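Local coordinates for protein BpsB (PgaB), Poly-beta-1,6-N-acetyl-D-glucosamine N-deacetylase (Bordetella bronchiseptica RB50, PDB 5BU6) that removes acetyl groups from the N-acetylglucosamine units of poly-beta-1,6-N-acetyl-D-glucosamine as a metal-dependent family 4 carbohydrate esterase, and is required for biofilm formation, at residues A107-W112 / A152-N157; H156-G161 / P172-R177; A190-R195 / A224-T229; Q198-S203 / Q231-V236. The protein carries 5 engineered substitutions. All blocks are in the same frame, centred on the assembly; numbering follows the deposited sequence.

Contact 1 (A107-W112 / A152-N157); sequences AVVTSW and ASHSHN. With NI (nickel (II) ion), chain C.
CG of His156 is anti to the backbone N (chi1 -179°), and OG1 of Thr110 takes the crowded position between N and the carbonyl carbon (chi1 56°); the two side chains cross at about a right angle, bringing OG1 to the ring edge, 2.7 Å from ND1 in a hydrogen bond. Ser111 OG adopts the same crowded rotamer and donates to His156 O at 2.8 Å. Ser111 N donates to that oxygen as well, so one carbonyl is gripped twice. Ser111 CB lies over a face of the His156 ring, a CH-pi contact at 3.8 Å from the centroid. Upstream, parallel pairing carries the contact: Val108 N donates to Ala152 O at 3.0 Å, and His154 N returns a 2.8 Å bond to Val108 O. His154 CG is anti to N (chi1 -153°), sending NE2 to nickel at 2.2 Å; Val109 CG2 supports CD2 obliquely, and Val219 O holds ND1, which probably fixes the ring's rotation. With Asp84 and His159 it forms an Asp-His-His site, as in family 4 carbohydrate esterases. Strands 104-108 and 149-153 are thus neighbours in the parallel sheet, flanked by strands 77-83 and 217-219, with helix 189-211 packed against Thr110, Ser155 and His156.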
# COMPACT_ATOMS: atom_id res chain seq x y z
N ALA A 107 -2.00 -0.49 -4.54
CA ALA A 107 -1.84 0.82 -3.91
C ALA A 107 -0.84 1.63 -4.74
O ALA A 107 0.28 1.17 -5.02
CB ALA A 107 -1.37 0.68 -2.46
N VAL A 108 -1.28 2.82 -5.14
CA VAL A 108 -0.61 3.67 -6.12
C VAL A 108 0.13 4.82 -5.45
O VAL A 108 -0.47 5.53 -4.67
CB VAL A 108 -1.66 4.24 -7.10
CG1 VAL A 108 -1.05 5.26 -8.04
CG2 VAL A 108 -2.35 3.10 -7.85
N VAL A 109 1.42 5.02 -5.73
CA VAL A 109 2.09 6.25 -5.29
C VAL A 109 1.87 7.26 -6.40
O VAL A 109 2.44 7.15 -7.48
CB VAL A 109 3.60 6.08 -5.06
CG1 VAL A 109 4.19 7.38 -4.55
CG2 VAL A 109 3.88 4.93 -4.08
N THR A 110 1.00 8.24 -6.18
CA THR A 110 0.49 8.97 -7.34
C THR A 110 1.52 9.96 -7.91
O THR A 110 1.42 10.33 -9.07
CB THR A 110 -0.84 9.68 -7.03
OG1 THR A 110 -0.70 10.55 -5.91
CG2 THR A 110 -1.93 8.64 -6.72
N SER A 111 2.51 10.37 -7.14
CA SER A 111 3.52 11.25 -7.73
C SER A 111 4.43 10.46 -8.69
O SER A 111 5.12 11.07 -9.51
CB SER A 111 4.36 11.96 -6.66
OG SER A 111 5.25 11.07 -6.03
N TRP A 112 4.43 9.14 -8.58
CA TRP A 112 5.19 8.27 -9.47
C TRP A 112 4.39 7.97 -10.73
O TRP A 112 4.86 8.18 -11.84
CB TRP A 112 5.54 6.96 -8.75
CG TRP A 112 6.47 7.11 -7.60
CD1 TRP A 112 7.07 8.24 -7.17
CD2 TRP A 112 6.89 6.07 -6.69
NE1 TRP A 112 7.85 7.99 -6.07
CE2 TRP A 112 7.77 6.66 -5.76
CE3 TRP A 112 6.62 4.71 -6.59
CZ2 TRP A 112 8.37 5.94 -4.73
CZ3 TRP A 112 7.23 3.98 -5.56
CH2 TRP A 112 8.09 4.61 -4.65
N ALA A 152 -6.04 1.72 -4.12
CA ALA A 152 -5.81 2.40 -2.86
C ALA A 152 -4.73 3.44 -3.05
O ALA A 152 -3.98 3.38 -4.01
CB ALA A 152 -5.39 1.39 -1.78
N SER A 153 -4.66 4.40 -2.13
CA SER A 153 -3.54 5.33 -2.10
C SER A 153 -2.33 4.69 -1.43
O SER A 153 -2.47 4.07 -0.37
CB SER A 153 -3.93 6.61 -1.37
OG SER A 153 -2.85 7.51 -1.24
N HIS A 154 -1.16 4.85 -2.04
CA HIS A 154 0.12 4.59 -1.37
C HIS A 154 0.81 5.92 -1.10
O HIS A 154 2.03 6.00 -1.07
CB HIS A 154 1.01 3.68 -2.24
CG HIS A 154 1.99 2.86 -1.46
ND1 HIS A 154 1.88 2.67 -0.09
CD2 HIS A 154 3.10 2.19 -1.85
CE1 HIS A 154 2.89 1.93 0.33
NE2 HIS A 154 3.63 1.60 -0.72
N SER A 155 -0.02 6.95 -0.88
CA SER A 155 0.33 8.38 -0.72
C SER A 155 0.59 9.03 -2.09
O SER A 155 0.66 8.35 -3.10
CB SER A 155 1.55 8.61 0.20
OG SER A 155 2.78 8.43 -0.50
N HIS A 156 0.69 10.35 -2.11
CA HIS A 156 1.13 11.08 -3.30
C HIS A 156 2.65 11.09 -3.31
O HIS A 156 3.27 10.52 -4.19
CB HIS A 156 0.57 12.51 -3.33
CG HIS A 156 0.97 13.29 -4.55
ND1 HIS A 156 0.67 12.89 -5.83
CD2 HIS A 156 1.66 14.45 -4.67
CE1 HIS A 156 1.14 13.77 -6.69
NE2 HIS A 156 1.75 14.73 -6.02
N ASN A 157 3.25 11.73 -2.32
CA ASN A 157 4.70 11.83 -2.25
C ASN A 157 5.23 11.58 -0.84
O ASN A 157 6.07 12.30 -0.35
CB ASN A 157 5.14 13.21 -2.75
CG ASN A 157 6.62 13.31 -3.02
OD1 ASN A 157 7.30 12.29 -3.24
ND2 ASN A 157 7.14 14.53 -2.98
NI NI C . 5.64 0.79 -1.10
O HOH W 1 4.90 -1.20 -1.13
O HOH W 2 7.52 -0.23 -1.42

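Contact 2 (H156-G161 / P172-R177); sequences HNLHRG and PAASSR. With NI (nickel (II) ion), chain C.
An irregular loop meets a segment in which residues 173-175 turn helically without regular bonds, nearest at Leu158 and Ala173, whose CA atoms are 5.0 Å apart, while Gly161 and Pro172 form an antiparallel non-hydrogen-bonded pair. Ala173 N donates to Arg160 O at 3.0 Å, nearly along the C=O axis but with a bent N-H...O angle of 140°. Ala173 points its CB at the opposing loop, where it meets both Arg160 O and Leu158 O. Leu158 divides its two methyls between neighbouring alanines: CD2 touches Ala173 CB at 3.9 Å, and CD1 touches Ala174 CB at 3.7 Å. Its CG is anti to the carbonyl carbon (chi1 -60°), and CD1 continues the chain in an extended form. A water bridges the backbones, donating to Leu158 O and accepting from Ala174 N, with both legs 2.9 Å long. Arg160 NE folds back to Asn157 O at 3.0 Å, close to the guanidinium plane. His159, centre of an inverse gamma turn, points away from the 172-177 segment and gives NE2 to nickel at 2.1 Å; Leu158 and Arg160, on either side of it, touch that segment, which may help hold the ligand. The loop from strand 149-153 to strand 161-163 is so joined to the one after strand 170-172, and helix 189-211 lies beside both, with Arg195 and Asp199 touching Leu158 and Arg195 NH1 hydrogen-bonded to Ala173 O.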
# COMPACT_ATOMS: atom_id res chain seq x y z
N HIS A 156 0.69 10.35 -2.11
CA HIS A 156 1.13 11.08 -3.30
C HIS A 156 2.65 11.09 -3.31
O HIS A 156 3.27 10.52 -4.19
CB HIS A 156 0.57 12.51 -3.33
CG HIS A 156 0.97 13.29 -4.55
ND1 HIS A 156 0.67 12.89 -5.83
CD2 HIS A 156 1.66 14.45 -4.67
CE1 HIS A 156 1.14 13.77 -6.69
NE2 HIS A 156 1.75 14.73 -6.02
N ASN A 157 3.25 11.73 -2.32
CA ASN A 157 4.70 11.83 -2.25
C ASN A 157 5.23 11.58 -0.84
O ASN A 157 6.07 12.30 -0.35
CB ASN A 157 5.14 13.21 -2.75
CG ASN A 157 6.62 13.31 -3.02
OD1 ASN A 157 7.30 12.29 -3.24
ND2 ASN A 157 7.14 14.53 -2.98
N LEU A 158 4.72 10.55 -0.17
CA LEU A 158 5.23 10.23 1.16
C LEU A 158 6.06 8.95 1.13
O LEU A 158 6.46 8.45 2.18
CB LEU A 158 4.09 10.08 2.16
CG LEU A 158 3.24 11.33 2.32
CD1 LEU A 158 2.12 11.02 3.28
CD2 LEU A 158 4.07 12.50 2.83
N HIS A 159 6.29 8.42 -0.06
CA HIS A 159 7.02 7.15 -0.18
C HIS A 159 8.52 7.42 -0.29
O HIS A 159 9.18 7.02 -1.25
CB HIS A 159 6.49 6.35 -1.38
CG HIS A 159 6.68 4.87 -1.26
ND1 HIS A 159 7.91 4.29 -1.03
CD2 HIS A 159 5.80 3.84 -1.36
CE1 HIS A 159 7.78 2.98 -0.98
NE2 HIS A 159 6.51 2.68 -1.17
N ARG A 160 9.06 8.12 0.71
CA ARG A 160 10.46 8.51 0.69
C ARG A 160 10.88 8.97 2.06
O ARG A 160 10.04 9.12 2.96
CB ARG A 160 10.68 9.64 -0.32
CG ARG A 160 9.86 10.86 0.05
CD ARG A 160 9.94 12.02 -0.92
NE ARG A 160 8.95 13.01 -0.51
CZ ARG A 160 9.20 14.09 0.23
NH1 ARG A 160 8.20 14.89 0.56
NH2 ARG A 160 10.43 14.38 0.62
N GLY A 161 12.17 9.20 2.22
CA GLY A 161 12.71 9.70 3.46
C GLY A 161 12.82 11.21 3.42
O GLY A 161 13.03 11.79 2.36
N PRO A 172 10.78 8.26 7.73
CA PRO A 172 9.69 8.27 6.73
C PRO A 172 9.00 9.64 6.64
O PRO A 172 8.80 10.30 7.66
CB PRO A 172 8.71 7.21 7.26
CG PRO A 172 9.57 6.28 8.06
CD PRO A 172 10.66 7.14 8.67
N ALA A 173 8.62 10.04 5.43
CA ALA A 173 8.03 11.36 5.19
C ALA A 173 6.71 11.60 5.92
O ALA A 173 6.39 12.74 6.25
CB ALA A 173 7.81 11.57 3.69
N ALA A 174 5.95 10.54 6.17
CA ALA A 174 4.62 10.71 6.76
C ALA A 174 4.66 10.80 8.28
O ALA A 174 3.77 11.38 8.90
CB ALA A 174 3.69 9.57 6.34
N SER A 175 5.69 10.23 8.88
CA SER A 175 5.72 10.07 10.33
C SER A 175 6.35 11.26 11.03
O SER A 175 5.85 11.75 12.03
CB SER A 175 6.47 8.79 10.70
OG SER A 175 7.85 8.90 10.38
N SER A 176 7.46 11.73 10.48
CA SER A 176 8.28 12.71 11.17
C SER A 176 7.86 14.14 10.87
O SER A 176 7.46 14.47 9.76
CB SER A 176 9.75 12.51 10.81
OG SER A 176 9.94 12.54 9.40
N ARG A 177 7.96 14.99 11.89
CA ARG A 177 7.97 16.43 11.65
C ARG A 177 9.34 16.76 11.06
O ARG A 177 10.37 16.63 11.73
CB ARG A 177 7.71 17.21 12.94
CG ARG A 177 6.22 17.32 13.28
CD ARG A 177 5.97 17.92 14.66
NE ARG A 177 6.43 17.03 15.74
CZ ARG A 177 5.79 15.93 16.12
NH1 ARG A 177 4.67 15.55 15.51
NH2 ARG A 177 6.28 15.20 17.11
NI NI C . 5.64 0.79 -1.10
O HOH W 3 6.06 7.93 5.02
O HOH W 1 4.90 -1.20 -1.13
O HOH W 2 7.52 -0.23 -1.42

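Contact 3 (A190-R195 / A224-T229); sequences AEYRAR and AHNRDT
A tyrosine hydroxyl meets the side chain of a helix N-cap tip to tip: Asn226 ND2 donates to Tyr192 OH at 3.0 Å, with an N-H...O angle of 155°. The hydroxyl lies close to the amide plane, and ND2 arrives at the ring edge, although ring and amide planes are 63° apart. Asn226 holds its CG in the crowded position between N and the carbonyl carbon (chi1 54°), which lets the other end of the amide, OD1, accept from Thr229 N at 3.0 Å. Thr229 OG1 reciprocates by accepting from Asn226 N at 2.9 Å, completing a capping box at the start of helix 227-235. One amide thus caps a helix and binds a neighbouring one. Tyr192 CG is anti to N, carrying the ring across to this cap; Thr229 CG2 packs against OH at 3.3 Å, and Asp228 CB approaches CE2 obliquely at 3.9 Å. Beside it, Arg193 runs extended from CG to NE and crosses Asp228 at about a right angle. Arg193 NH2 forms a salt bridge with Asp228 OD1 at 2.9 Å, bent enough to be a weak hydrogen bond, whereas Gln231 OE1 is the stronger partner of NH2. Hydrogen-bonded also to Ala174 O, the phenol is probably held neutral, and the negative charge of Asp228, in the first turn of helix 227-235, would probably be stabilised by the helix N-terminus and Arg193.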
# COMPACT_ATOMS: atom_id res chain seq x y z
N ALA A 190 0.71 22.20 12.91
CA ALA A 190 -0.19 22.66 11.86
C ALA A 190 0.41 22.44 10.47
O ALA A 190 -0.26 21.92 9.59
CB ALA A 190 -0.53 24.12 12.06
N GLU A 191 1.67 22.83 10.28
CA GLU A 191 2.37 22.61 9.00
C GLU A 191 2.45 21.14 8.64
O GLU A 191 2.20 20.74 7.49
CB GLU A 191 3.78 23.20 9.06
CG GLU A 191 3.83 24.72 9.22
CD GLU A 191 5.24 25.23 9.48
OE1 GLU A 191 6.12 24.42 9.85
OE2 GLU A 191 5.46 26.45 9.33
N TYR A 192 2.80 20.32 9.62
CA TYR A 192 2.91 18.88 9.42
C TYR A 192 1.59 18.25 9.00
O TYR A 192 1.53 17.52 8.01
CB TYR A 192 3.43 18.23 10.70
CG TYR A 192 3.33 16.74 10.75
CD1 TYR A 192 3.90 15.94 9.77
CD2 TYR A 192 2.70 16.11 11.82
CE1 TYR A 192 3.81 14.55 9.83
CE2 TYR A 192 2.61 14.75 11.90
CZ TYR A 192 3.16 13.97 10.91
OH TYR A 192 3.07 12.60 11.03
N ARG A 193 0.53 18.55 9.74
CA ARG A 193 -0.80 18.03 9.42
C ARG A 193 -1.22 18.45 8.02
O ARG A 193 -1.72 17.63 7.24
CB ARG A 193 -1.83 18.53 10.44
CG ARG A 193 -1.85 17.74 11.73
CD ARG A 193 -2.81 18.35 12.77
NE ARG A 193 -3.04 17.41 13.86
CZ ARG A 193 -4.06 16.55 13.90
NH1 ARG A 193 -4.95 16.53 12.91
NH2 ARG A 193 -4.18 15.72 14.92
N ALA A 194 -1.00 19.72 7.70
CA ALA A 194 -1.35 20.27 6.39
C ALA A 194 -0.63 19.54 5.25
O ALA A 194 -1.25 19.20 4.23
CB ALA A 194 -1.03 21.75 6.34
N ARG A 195 0.67 19.29 5.42
CA ARG A 195 1.42 18.58 4.39
C ARG A 195 0.86 17.18 4.16
O ARG A 195 0.58 16.80 3.02
CB ARG A 195 2.91 18.52 4.75
CG ARG A 195 3.80 17.76 3.76
CD ARG A 195 5.30 17.94 4.08
NE ARG A 195 5.65 17.47 5.42
CZ ARG A 195 5.85 16.19 5.73
NH1 ARG A 195 5.75 15.25 4.80
NH2 ARG A 195 6.17 15.84 6.97
N ALA A 224 4.54 3.56 8.10
CA ALA A 224 4.75 4.72 8.97
C ALA A 224 3.50 5.58 9.10
O ALA A 224 3.02 6.17 8.13
CB ALA A 224 5.91 5.54 8.49
N HIS A 225 2.99 5.66 10.32
CA HIS A 225 1.79 6.43 10.59
C HIS A 225 1.71 6.68 12.08
O HIS A 225 2.43 6.05 12.87
CB HIS A 225 0.54 5.68 10.08
CG HIS A 225 0.13 4.54 10.95
ND1 HIS A 225 0.93 3.43 11.16
CD2 HIS A 225 -0.98 4.35 11.70
CE1 HIS A 225 0.33 2.60 11.99
NE2 HIS A 225 -0.83 3.13 12.34
N ASN A 226 0.87 7.63 12.48
CA ASN A 226 0.70 7.92 13.89
C ASN A 226 -0.68 8.51 14.13
O ASN A 226 -1.52 8.51 13.23
CB ASN A 226 1.79 8.87 14.40
CG ASN A 226 1.90 10.15 13.57
OD1 ASN A 226 0.91 10.78 13.24
ND2 ASN A 226 3.14 10.53 13.25
N ARG A 227 -0.91 9.00 15.34
CA ARG A 227 -2.18 9.60 15.71
C ARG A 227 -2.58 10.71 14.74
O ARG A 227 -3.73 10.78 14.29
CB ARG A 227 -2.09 10.15 17.13
CG ARG A 227 -3.26 9.77 18.02
CD ARG A 227 -4.52 10.47 17.54
NE ARG A 227 -5.67 10.14 18.38
CZ ARG A 227 -6.86 10.72 18.26
NH1 ARG A 227 -7.04 11.67 17.35
NH2 ARG A 227 -7.85 10.37 19.06
N ASP A 228 -1.63 11.59 14.43
CA ASP A 228 -1.90 12.73 13.56
C ASP A 228 -2.24 12.30 12.13
O ASP A 228 -3.16 12.85 11.52
CB ASP A 228 -0.72 13.70 13.55
CG ASP A 228 -0.53 14.40 14.90
OD1 ASP A 228 -1.54 14.77 15.53
OD2 ASP A 228 0.64 14.57 15.32
N THR A 229 -1.51 11.33 11.58
CA THR A 229 -1.79 10.92 10.22
C THR A 229 -3.11 10.17 10.13
O THR A 229 -3.79 10.26 9.11
CB THR A 229 -0.65 10.05 9.62
OG1 THR A 229 -0.62 8.78 10.27
CG2 THR A 229 0.69 10.72 9.78

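Contact 4 (Q198-S203 / Q231-V236); sequences QDLKTS and QVAAEV
Helix-to-helix packing joins the middle of helix 189-211 to the end of helix 227-235, on the outer side of the distorted (beta/alpha) barrel of family 4 carbohydrate esterases, the NodB-type deacetylase fold. Leu200 and Val236 carry it about equally, and Leu200 makes three of the four residue contacts. Starting at CB, which is directed at the other helix, the Leu200 side chain first meets Val236 CG2 at 3.9 Å. CG is placed anti to the carbonyl carbon (chi1 -61°), and chi2 of -177° then extends CD1 straight on to the partner helix. There CD1 rests against the backbone and side chain of one alanine, 3.7 Å from Ala233 CA and 3.8 Å from Ala233 CB. The small side chain allows this close approach of a methyl to the helix backbone. On another side CD1 reaches Val232 CG1 at 4.2 Å, so the leucine tip touches two successive residues of the helix while its base touches a third, one turn later. No hydrogen bond crosses between the segments; the contact is apolar. Val236, just after the last turn of helix 227-235, puts CG2 in the crowded position between N and the carbonyl carbon, with CG1 anti to the carbonyl carbon (chi1 -59°). This splits its branches between two neighbours on helix 189-211. Val232 and Val236 also touch Arg197 of that helix, and Glu235 forms a salt bridge with Arg197. Toward the solvent-exposed Lys201, the second branch of the valine closes the contact: Val236 CG1 lies 4.3 Å from Lys201 CB.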
# COMPACT_ATOMS: atom_id res chain seq x y z
N GLN A 198 -2.82 17.40 2.52
CA GLN A 198 -2.77 17.75 1.11
C GLN A 198 -2.25 16.59 0.28
O GLN A 198 -2.77 16.32 -0.81
CB GLN A 198 -1.90 18.99 0.90
CG GLN A 198 -1.83 19.47 -0.54
CD GLN A 198 -3.06 20.25 -0.97
OE1 GLN A 198 -4.14 19.68 -1.16
NE2 GLN A 198 -2.91 21.56 -1.14
N ASP A 199 -1.25 15.88 0.79
CA ASP A 199 -0.74 14.69 0.11
C ASP A 199 -1.83 13.65 -0.12
O ASP A 199 -2.02 13.18 -1.23
CB ASP A 199 0.40 14.06 0.91
CG ASP A 199 1.10 12.96 0.15
OD1 ASP A 199 0.56 11.83 0.11
OD2 ASP A 199 2.18 13.23 -0.42
N LEU A 200 -2.55 13.28 0.94
CA LEU A 200 -3.58 12.25 0.80
C LEU A 200 -4.69 12.72 -0.13
O LEU A 200 -5.19 11.95 -0.95
CB LEU A 200 -4.15 11.85 2.17
CG LEU A 200 -3.11 11.26 3.13
CD1 LEU A 200 -3.74 10.82 4.45
CD2 LEU A 200 -2.39 10.11 2.47
N LYS A 201 -5.10 13.98 0.03
CA LYS A 201 -6.17 14.56 -0.78
C LYS A 201 -5.77 14.54 -2.26
O LYS A 201 -6.56 14.16 -3.13
CB LYS A 201 -6.47 16.00 -0.35
CG LYS A 201 -7.73 16.59 -0.98
CD LYS A 201 -7.74 18.12 -0.94
CE LYS A 201 -7.38 18.67 0.44
NZ LYS A 201 -8.49 18.53 1.44
N THR A 202 -4.55 14.96 -2.55
CA THR A 202 -4.04 14.91 -3.92
C THR A 202 -4.06 13.49 -4.51
O THR A 202 -4.51 13.31 -5.65
CB THR A 202 -2.61 15.49 -3.99
OG1 THR A 202 -2.64 16.84 -3.53
CG2 THR A 202 -2.07 15.47 -5.42
N SER A 203 -3.60 12.49 -3.76
CA SER A 203 -3.59 11.12 -4.30
C SER A 203 -5.00 10.62 -4.60
O SER A 203 -5.23 9.98 -5.63
CB SER A 203 -2.86 10.15 -3.35
OG SER A 203 -3.64 9.89 -2.19
N GLN A 231 -5.76 10.72 11.95
CA GLN A 231 -6.81 11.73 12.08
C GLN A 231 -7.00 12.47 10.76
O GLN A 231 -8.11 12.74 10.32
CB GLN A 231 -6.47 12.70 13.20
CG GLN A 231 -7.55 13.72 13.46
CD GLN A 231 -7.10 14.75 14.47
OE1 GLN A 231 -6.25 14.47 15.32
NE2 GLN A 231 -7.64 15.96 14.37
N VAL A 232 -5.88 12.80 10.13
CA VAL A 232 -5.89 13.51 8.87
C VAL A 232 -6.43 12.63 7.74
O VAL A 232 -7.17 13.10 6.88
CB VAL A 232 -4.46 14.00 8.54
CG1 VAL A 232 -4.26 14.11 7.08
CG2 VAL A 232 -4.18 15.32 9.25
N ALA A 233 -6.08 11.35 7.73
CA ALA A 233 -6.63 10.41 6.75
C ALA A 233 -8.16 10.37 6.87
O ALA A 233 -8.87 10.35 5.87
CB ALA A 233 -6.03 9.03 6.95
N ALA A 234 -8.65 10.36 8.10
CA ALA A 234 -10.09 10.37 8.36
C ALA A 234 -10.76 11.63 7.80
O ALA A 234 -11.87 11.56 7.28
CB ALA A 234 -10.35 10.26 9.84
N GLU A 235 -10.08 12.76 7.91
CA GLU A 235 -10.63 14.03 7.42
C GLU A 235 -10.81 14.00 5.91
O GLU A 235 -11.76 14.59 5.40
CB GLU A 235 -9.73 15.21 7.80
CG GLU A 235 -9.67 15.51 9.28
CD GLU A 235 -8.55 16.46 9.64
OE1 GLU A 235 -7.97 17.08 8.72
OE2 GLU A 235 -8.23 16.58 10.84
N VAL A 236 -9.92 13.32 5.19
CA VAL A 236 -10.06 13.27 3.74
C VAL A 236 -10.85 12.04 3.29
O VAL A 236 -10.95 11.78 2.09
CB VAL A 236 -8.70 13.30 3.02
CG1 VAL A 236 -7.95 14.57 3.38
CG2 VAL A 236 -7.90 12.09 3.36

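Overall arrangement
Contacts 1 and 2 share His156 and Asn157 and meet at the nickel, where His154 and His159 are joined by Asp84; their NE2 atoms are 3.1 Å apart. Contacts 3 and 4 are two levels of one interface between helices 189-211 and 227-235, their centres about 10 Å apart. The former helix ties the pairs together: Asp199 of contact 4 probably accepts hydrogen bonds from His156 N and Asn157 N, with OD1 and OD2 at 2.7 and 2.6 Å respectively. Contact 3 reaches contact 2 through Tyr192 OH, 2.5 Å from Ala174 O. Asp199 may thus act as a second-shell residue behind the metal-binding loop, whereas contact 3 relates to the metal only indirectly, through contact 2.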